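Local structure of protein LEC-6 (Caenorhabditis elegans, 3VV1) at residues 36-41 / 142-147. The protein is a galectin that binds galactose-containing glycans, with a preference for fucose-containing saccharides such as galactose linked 1,4 to fucose. Numbering follows the deposited sequence.
Sequences NIPVQG and VHLIEI
Ile-37 and Ile-145 face each other as an antiparallel hydrogen-bonded pair, each N-H donating to the other's carbonyl. Ile-37 N lies 2.8 Å from Ile-145 O, and the return bond from Ile-145 N to Ile-37 O is as short and nearly straight (169° at the hydrogen). Pro-38, which has no N-H to give, suits the next, non-hydrogen-bonded position opposite Leu-144. Beyond it Val-39 N reaches His-143 O at 3.0 Å, standing well above that carbonyl's plane, and a weak bond from Gly-41 N to Val-142 O follows. Gly-41 closes the inverse gamma turn centred on Gln-40, at a positive phi that glycine adopts readily.

Side chains divide between the two faces of the sheet. On the buried side, Val-39 CG1, placed between the backbone N and the carbonyl carbon (chi1 63°), touches both Val-142 CG1 at 3.8 Å and Ile-145 CG1 at 3.9 Å. These branched residues, suited to extended backbone, continue into the hydrophobic interior of the galectin beta-sandwich, where Ile-145 touches Leu-48 and Val-158 of the other sheet. On the other face Leu-144 CD2 lies against the Pro-38 ring, 4.2 Å from CD, while Leu-144 CG stands over the centre of the His-143 ring.

Polar groups gather on this second face. Asn-36 OD1 rests on the methylene groups of Glu-146, 3.5 Å from CG; OD1 and the carboxylate oxygens, all acceptors, cannot bond, and the amide and carboxylate planes are 52° apart. Glu-146 OE1 instead forms a salt bridge with Arg-66 and accepts a hydrogen bond from Asn-64, both on strand 60-66.

Backbone bonds thus fix the register of these two strands, while the apolar side chains anchor the pair in the sandwich and Glu-146 ties it to strand 60-66.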
loop_
_atom_site.group_PDB
_atom_site.type_symbol
_atom_site.label_atom_id
_atom_site.label_comp_id
_atom_site.label_asym_id
_atom_site.label_seq_id
_atom_site.Cartn_x
_atom_site.Cartn_y
_atom_site.Cartn_z
ATOM N N ASN A 36 12.413 -5.450 -1.726
ATOM C CA ASN A 36 11.591 -6.526 -2.257
ATOM C C ASN A 36 10.157 -6.225 -1.779
ATOM O O ASN A 36 9.872 -6.383 -0.555
ATOM C CB ASN A 36 12.127 -7.782 -1.621
ATOM C CG ASN A 36 11.995 -9.002 -2.497
ATOM O OD1 ASN A 36 12.530 -9.047 -3.588
ATOM N ND2 ASN A 36 11.345 -10.041 -1.970
ATOM N N ILE A 37 9.296 -5.719 -2.688
ATOM C CA ILE A 37 8.034 -5.112 -2.243
ATOM C C ILE A 37 6.847 -5.786 -2.937
ATOM O O ILE A 37 6.753 -5.718 -4.176
ATOM C CB ILE A 37 7.957 -3.602 -2.560
ATOM C CG1 ILE A 37 9.258 -2.868 -2.143
ATOM C CG2 ILE A 37 6.778 -2.982 -1.798
ATOM C CD1 ILE A 37 9.308 -1.410 -2.561
ATOM N N PRO A 38 5.971 -6.440 -2.145
ATOM C CA PRO A 38 4.788 -7.079 -2.758
ATOM C C PRO A 38 3.907 -6.061 -3.488
ATOM O O PRO A 38 3.814 -4.906 -3.056
ATOM C CB PRO A 38 4.039 -7.599 -1.560
ATOM C CG PRO A 38 5.115 -7.945 -0.533
ATOM C CD PRO A 38 6.133 -6.830 -0.712
ATOM N N VAL A 39 3.207 -6.511 -4.517
ATOM C CA VAL A 39 2.268 -5.646 -5.255
ATOM C C VAL A 39 1.193 -6.548 -5.831
ATOM O O VAL A 39 1.469 -7.709 -6.175
ATOM C CB VAL A 39 3.013 -4.837 -6.351
ATOM C CG1 VAL A 39 3.628 -5.764 -7.413
ATOM C CG2 VAL A 39 2.076 -3.780 -7.014
ATOM N N GLN A 40 -0.027 -6.028 -5.955
ATOM C CA GLN A 40 -1.136 -6.842 -6.479
ATOM C C GLN A 40 -1.275 -6.643 -7.995
ATOM O O GLN A 40 -2.109 -5.856 -8.482
ATOM C CB GLN A 40 -2.432 -6.503 -5.710
ATOM C CG GLN A 40 -3.682 -7.311 -6.031
ATOM C CD GLN A 40 -4.875 -6.704 -5.243
ATOM O OE1 GLN A 40 -5.365 -5.600 -5.575
ATOM N NE2 GLN A 40 -5.328 -7.403 -4.164
ATOM N N GLY A 41 -0.402 -7.324 -8.728
ATOM C CA GLY A 41 -0.383 -7.275 -10.178
ATOM C C GLY A 41 0.313 -5.988 -10.664
ATOM O O GLY A 41 0.567 -5.008 -9.904
ATOM N N VAL A 142 2.176 -10.277 -11.817
ATOM C CA VAL A 142 3.278 -9.735 -11.021
ATOM C C VAL A 142 2.861 -9.649 -9.572
ATOM O O VAL A 142 1.747 -9.175 -9.241
ATOM C CB VAL A 142 3.735 -8.380 -11.580
ATOM C CG1 VAL A 142 4.649 -7.636 -10.595
ATOM C CG2 VAL A 142 4.474 -8.611 -12.888
ATOM N N HIS A 143 3.757 -10.120 -8.678
ATOM C CA HIS A 143 3.455 -10.080 -7.222
ATOM C C HIS A 143 4.560 -9.447 -6.418
ATOM O O HIS A 143 4.373 -9.214 -5.230
ATOM C CB HIS A 143 3.122 -11.467 -6.667
ATOM C CG HIS A 143 4.323 -12.338 -6.364
ATOM N ND1 HIS A 143 4.544 -13.178 -5.288
ATOM C CD2 HIS A 143 5.355 -12.523 -7.209
ATOM C CE1 HIS A 143 5.745 -13.765 -5.477
ATOM N NE2 HIS A 143 6.249 -13.367 -6.636
ATOM N N LEU A 144 5.693 -9.120 -7.060
ATOM C CA LEU A 144 6.829 -8.564 -6.306
ATOM C C LEU A 144 7.633 -7.623 -7.184
ATOM O O LEU A 144 7.857 -7.907 -8.388
ATOM C CB LEU A 144 7.788 -9.716 -5.878
ATOM C CG LEU A 144 7.459 -10.554 -4.692
ATOM C CD1 LEU A 144 8.454 -11.716 -4.666
ATOM C CD2 LEU A 144 7.574 -9.577 -3.494
ATOM N N ILE A 145 8.032 -6.490 -6.595
ATOM C CA ILE A 145 8.956 -5.568 -7.210
ATOM C C ILE A 145 10.289 -5.712 -6.453
ATOM O O ILE A 145 10.335 -5.515 -5.226
ATOM C CB ILE A 145 8.391 -4.139 -7.153
ATOM C CG1 ILE A 145 7.120 -4.060 -8.062
ATOM C CG2 ILE A 145 9.441 -3.088 -7.588
ATOM C CD1 ILE A 145 6.311 -2.858 -7.727
ATOM N N GLU A 146 11.346 -6.088 -7.192
ATOM C CA GLU A 146 12.683 -6.265 -6.577
ATOM C C GLU A 146 13.663 -5.240 -7.125
ATOM O O GLU A 146 13.724 -5.051 -8.341
ATOM C CB GLU A 146 13.143 -7.696 -6.887
ATOM C CG GLU A 146 14.487 -8.148 -6.378
ATOM C CD GLU A 146 14.672 -9.628 -6.729
ATOM O OE1 GLU A 146 14.373 -10.001 -7.905
ATOM O OE2 GLU A 146 15.090 -10.431 -5.832
ATOM N N ILE A 147 14.432 -4.599 -6.259
ATOM C CA ILE A 147 15.420 -3.612 -6.702
ATOM C C ILE A 147 16.740 -4.043 -6.052
ATOM O O ILE A 147 16.827 -4.201 -4.818
ATOM C CB ILE A 147 15.036 -2.183 -6.255
ATOM C CG1 ILE A 147 13.626 -1.845 -6.822
ATOM C CG2 ILE A 147 16.122 -1.197 -6.821
ATOM C CD1 ILE A 147 13.074 -0.544 -6.287
#